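Local coordinates for putative polysaccharide biosynthesis protein with aminopeptidase-like domain (Clostridium acetobutylicum, PDB 3K9T), which probably serves in the biosynthesis of modified polysaccharides, binds one zinc ion per subunit, and is not expected to act as a peptidase despite its aminopeptidase-like domain, at the interface of chains A and B. Numbering follows the deposited sequence. Chains: chain A/B, putative peptidase.

Contact 1: the interface of chains A and B. Residues chain A 266, 292-294, 303-304; chain B 394, 397.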
loop_
_atom_site.group_PDB
_atom_site.type_symbol
_atom_site.label_atom_id
_atom_site.label_comp_id
_atom_site.label_asym_id
_atom_site.label_seq_id
_atom_site.Cartn_x
_atom_site.Cartn_y
_atom_site.Cartn_z
ATOM N N LYS A 266 -5.229 18.835 1.413
ATOM C CA LYS A 266 -5.091 18.374 0.045
ATOM C C LYS A 266 -3.896 17.420 -0.087
ATOM O O LYS A 266 -3.901 16.573 -0.955
ATOM C CB LYS A 266 -4.981 19.543 -0.955
ATOM C CG LYS A 266 -3.604 20.252 -0.980
ATOM C CD LYS A 266 -3.464 21.381 -2.032
ATOM C CE LYS A 266 -2.749 21.002 -3.382
ATOM N NZ LYS A 266 -3.124 22.063 -4.452
ATOM N N PHE A 292 -9.299 14.874 1.174
ATOM C CA PHE A 292 -9.643 16.186 0.695
ATOM C C PHE A 292 -10.507 16.136 -0.539
ATOM O O PHE A 292 -10.385 15.259 -1.347
ATOM C CB PHE A 292 -8.383 16.959 0.343
ATOM C CG PHE A 292 -8.641 18.321 -0.291
ATOM C CD1 PHE A 292 -8.908 19.421 0.494
ATOM C CD2 PHE A 292 -8.552 18.493 -1.670
ATOM C CE1 PHE A 292 -9.103 20.659 -0.070
ATOM C CE2 PHE A 292 -8.750 19.711 -2.237
ATOM C CZ PHE A 292 -9.024 20.811 -1.430
ATOM N N PHE A 293 -11.404 17.104 -0.637
ATOM C CA PHE A 293 -12.140 17.395 -1.860
ATOM C C PHE A 293 -12.270 18.906 -1.848
ATOM O O PHE A 293 -12.500 19.463 -0.776
ATOM C CB PHE A 293 -13.509 16.702 -1.884
ATOM C CG PHE A 293 -14.281 16.820 -0.595
ATOM C CD1 PHE A 293 -14.089 15.908 0.428
ATOM C CD2 PHE A 293 -15.213 17.835 -0.415
ATOM C CE1 PHE A 293 -14.813 16.015 1.615
ATOM C CE2 PHE A 293 -15.938 17.936 0.755
ATOM C CZ PHE A 293 -15.738 17.027 1.767
ATOM N N PRO A 294 -12.139 19.564 -3.019
ATOM C CA PRO A 294 -12.176 21.021 -3.161
ATOM C C PRO A 294 -13.608 21.652 -3.141
ATOM O O PRO A 294 -13.962 22.516 -3.956
ATOM C CB PRO A 294 -11.463 21.239 -4.488
ATOM C CG PRO A 294 -11.966 20.080 -5.305
ATOM C CD PRO A 294 -12.087 18.919 -4.334
ATOM N N SER A 303 -6.514 25.804 0.225
ATOM C CA SER A 303 -5.910 24.734 -0.553
ATOM C C SER A 303 -5.881 24.993 -2.051
ATOM O O SER A 303 -5.508 24.093 -2.786
ATOM C CB SER A 303 -6.673 23.448 -0.287
ATOM O OG SER A 303 -6.606 23.144 1.098
ATOM N N SER A 304 -6.306 26.187 -2.502
ATOM C CA SER A 304 -6.133 26.633 -3.895
ATOM C C SER A 304 -4.676 26.459 -4.222
ATOM O O SER A 304 -3.829 26.521 -3.324
ATOM C CB SER A 304 -6.336 28.136 -4.087
ATOM O OG SER A 304 -7.087 28.731 -3.091
ATOM N N TRP B 394 -12.286 20.363 -8.932
ATOM C CA TRP B 394 -11.107 19.489 -8.987
ATOM C C TRP B 394 -10.086 19.937 -10.017
ATOM O O TRP B 394 -8.887 19.970 -9.714
ATOM C CB TRP B 394 -11.482 18.058 -9.321
ATOM C CG TRP B 394 -11.809 17.219 -8.142
ATOM C CD1 TRP B 394 -13.000 16.642 -7.864
ATOM C CD2 TRP B 394 -10.937 16.883 -7.078
ATOM N NE1 TRP B 394 -12.927 15.951 -6.696
ATOM C CE2 TRP B 394 -11.666 16.067 -6.190
ATOM C CE3 TRP B 394 -9.609 17.200 -6.776
ATOM C CZ2 TRP B 394 -11.106 15.527 -5.031
ATOM C CZ3 TRP B 394 -9.048 16.683 -5.611
ATOM C CH2 TRP B 394 -9.797 15.861 -4.744
ATOM N N ASN B 397 -8.427 23.030 -8.884
ATOM C CA ASN B 397 -7.659 22.840 -7.692
ATOM C C ASN B 397 -6.357 22.119 -7.963
ATOM O O ASN B 397 -5.313 22.478 -7.409
ATOM C CB ASN B 397 -8.493 22.137 -6.629
ATOM C CG ASN B 397 -7.684 21.797 -5.424
ATOM O OD1 ASN B 397 -7.057 20.751 -5.405
ATOM N ND2 ASN B 397 -7.663 22.685 -4.418
#
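The amide nitrogen ND2 of B:Asn397 sits 3.0 Å from the backbone oxygen O of A:Ser303, a weak, bent hydrogen bond with 121° at the hydrogen. It brings the amide against a loop of chain A. CG of B:Asn397 lies opposite the backbone N (chi1 174°), which sends the amide away from its own helix and in among A:Phe292, A:Pro294 and A:Ser303. There OD1 of B:Asn397 stands 3.7 Å from CE2 of A:Phe292. The amide meets the CE2 and CZ end of this ring, the two planes 34° apart and the two side chains coming from opposite directions. CB of A:Lys266 lies over the centre of the A:Phe292 ring, 3.8 Å above its plane, on the face toward which the amide is displaced, a packing within chain A that probably helps hold the phenyl group in place. The aliphatic CB of B:Asn397 packs against CB of A:Pro294 at 3.8 Å.

The same proline serves the indole of B:Trp394. CD of A:Pro294 sits over one face of the indole, 3.4 Å from CE2 of B:Trp394, close to the junction of the two rings, in a CH-pi contact; pyrrolidine and indole side chains cross at about a right angle. Further along the benzene side of the indole, CH2 of B:Trp394 comes 3.5 Å from the backbone oxygen O of A:Phe292.

In the fold, chain A contributes the loop stretch 292-294, just after strand 287-290 of the aminopeptidase-like region, and the residues following helix 299-302. Chain B answers with helix 389-398 of its permutated winged helix-turn-helix domain, at an interface within the homotrimer.

Contact 2: the interface of chains A and B. Residues chain A 294-295; chain B 367, 390, 393-394, 397.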
loop_
_atom_site.group_PDB
_atom_site.type_symbol
_atom_site.label_atom_id
_atom_site.label_comp_id
_atom_site.label_asym_id
_atom_site.label_seq_id
_atom_site.Cartn_x
_atom_site.Cartn_y
_atom_site.Cartn_z
ATOM N N PRO A 294 -12.139 19.564 -3.019
ATOM C CA PRO A 294 -12.176 21.021 -3.161
ATOM C C PRO A 294 -13.608 21.652 -3.141
ATOM O O PRO A 294 -13.962 22.516 -3.956
ATOM C CB PRO A 294 -11.463 21.239 -4.488
ATOM C CG PRO A 294 -11.966 20.080 -5.305
ATOM C CD PRO A 294 -12.087 18.919 -4.334
ATOM N N TRP A 295 -14.420 21.203 -2.194
ATOM C CA TRP A 295 -15.656 21.894 -1.867
ATOM C C TRP A 295 -15.928 21.642 -0.376
ATOM O O TRP A 295 -15.128 20.979 0.300
ATOM C CB TRP A 295 -16.818 21.538 -2.814
ATOM C CG TRP A 295 -17.154 20.117 -2.815
ATOM C CD1 TRP A 295 -18.003 19.479 -1.958
ATOM C CD2 TRP A 295 -16.653 19.126 -3.702
ATOM N NE1 TRP A 295 -18.070 18.150 -2.267
ATOM C CE2 TRP A 295 -17.244 17.901 -3.331
ATOM C CE3 TRP A 295 -15.743 19.144 -4.773
ATOM C CZ2 TRP A 295 -16.966 16.693 -4.002
ATOM C CZ3 TRP A 295 -15.473 17.940 -5.452
ATOM C CH2 TRP A 295 -16.094 16.737 -5.061
ATOM N N GLU B 367 -10.435 30.372 -5.328
ATOM C CA GLU B 367 -11.268 29.996 -6.453
ATOM C C GLU B 367 -11.736 31.255 -7.161
ATOM O O GLU B 367 -11.720 32.353 -6.587
ATOM C CB GLU B 367 -12.377 28.980 -6.077
ATOM C CG GLU B 367 -13.345 29.321 -4.994
ATOM C CD GLU B 367 -14.145 28.111 -4.484
ATOM O OE1 GLU B 367 -13.686 26.948 -4.514
ATOM O OE2 GLU B 367 -15.260 28.352 -4.003
ATOM N N PHE B 390 -18.585 20.114 -9.374
ATOM C CA PHE B 390 -17.612 19.322 -8.616
ATOM C C PHE B 390 -16.409 18.976 -9.470
ATOM O O PHE B 390 -15.290 19.194 -9.052
ATOM C CB PHE B 390 -18.256 18.061 -8.059
ATOM C CG PHE B 390 -19.440 18.352 -7.224
ATOM C CD1 PHE B 390 -19.271 18.778 -5.920
ATOM C CD2 PHE B 390 -20.725 18.295 -7.770
ATOM C CE1 PHE B 390 -20.375 19.092 -5.136
ATOM C CE2 PHE B 390 -21.833 18.610 -7.007
ATOM C CZ PHE B 390 -21.658 19.009 -5.680
ATOM N N PHE B 393 -14.228 22.157 -9.906
ATOM C CA PHE B 393 -13.440 22.503 -8.721
ATOM C C PHE B 393 -12.186 21.644 -8.578
ATOM O O PHE B 393 -11.153 22.139 -8.128
ATOM C CB PHE B 393 -14.271 22.415 -7.444
ATOM C CG PHE B 393 -15.297 23.506 -7.301
ATOM C CD1 PHE B 393 -14.931 24.844 -7.382
ATOM C CD2 PHE B 393 -16.627 23.192 -7.000
ATOM C CE1 PHE B 393 -15.881 25.852 -7.220
ATOM C CE2 PHE B 393 -17.581 24.187 -6.853
ATOM C CZ PHE B 393 -17.201 25.523 -6.949
ATOM N N TRP B 394 -12.286 20.363 -8.932
ATOM C CA TRP B 394 -11.107 19.489 -8.987
ATOM C C TRP B 394 -10.086 19.937 -10.017
ATOM O O TRP B 394 -8.887 19.970 -9.714
ATOM C CB TRP B 394 -11.482 18.058 -9.321
ATOM C CG TRP B 394 -11.809 17.219 -8.142
ATOM C CD1 TRP B 394 -13.000 16.642 -7.864
ATOM C CD2 TRP B 394 -10.937 16.883 -7.078
ATOM N NE1 TRP B 394 -12.927 15.951 -6.696
ATOM C CE2 TRP B 394 -11.666 16.067 -6.190
ATOM C CE3 TRP B 394 -9.609 17.200 -6.776
ATOM C CZ2 TRP B 394 -11.106 15.527 -5.031
ATOM C CZ3 TRP B 394 -9.048 16.683 -5.611
ATOM C CH2 TRP B 394 -9.797 15.861 -4.744
ATOM N N ASN B 397 -8.427 23.030 -8.884
ATOM C CA ASN B 397 -7.659 22.840 -7.692
ATOM C C ASN B 397 -6.357 22.119 -7.963
ATOM O O ASN B 397 -5.313 22.478 -7.409
ATOM C CB ASN B 397 -8.493 22.137 -6.629
ATOM C CG ASN B 397 -7.684 21.797 -5.424
ATOM O OD1 ASN B 397 -7.057 20.751 -5.405
ATOM N ND2 ASN B 397 -7.663 22.685 -4.418
HETATM O O HOH W 1 -12.413 24.677 -4.585
#
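A chi1 of 60° places CG of A:Trp295 between its own backbone N and carbonyl carbon, and a chi2 of 86° turns the indole so that B:Phe390 and B:Trp394 can both reach it. B:Phe390 comes in over a face of the indole: its CD1 lies 3.4 Å from CE2 of A:Trp295, near the fusion of the two rings. The planes are 72° apart, an edge-to-face arrangement in which the phenyl supplies the edge. B:Phe390 is poorly ordered, so the finer details of this packing deserve caution.

With its rim, A:Trp295 reaches the second indole. CZ3 of A:Trp295, on the benzene part, stands 3.7 Å from CD1 of B:Trp394, which lies in the plane of the A:Trp295 ring, and the two ring systems are nearly perpendicular. A:Trp295 thus offers a face to one aromatic group of the helix and its edge to another.

A:Pro294 turns CG toward the helix backbone, 3.6 Å from the carbonyl oxygen O of B:Phe393. On this flank CB of B:Phe393 approaches the backbone oxygen O of A:Pro294 at 3.5 Å, bringing the base of the phenyl side chain against the peptide. That oxygen also takes part in a water bridge: water 1 is 2.7 Å from O of A:Pro294 and 2.6 Å from the carboxylate oxygen OE1 of B:Glu367.

The centres of the C-alpha atoms of contact 1 and contact 2 are about 5 Å apart, making them neighbouring parts of one patch. They share A:Pro294, B:Trp394 and B:Asn397, with the proline touching residues in both. In both, loop residues of the aminopeptidase-like region of chain A lie mainly on helix 389-398 of the winged helix-turn-helix domain of chain B. The interface is not an exact two-fold and the protein is a homotrimer, so this unlike pairing of domains fits a head-to-tail arrangement in which each subunit probably offers both surfaces.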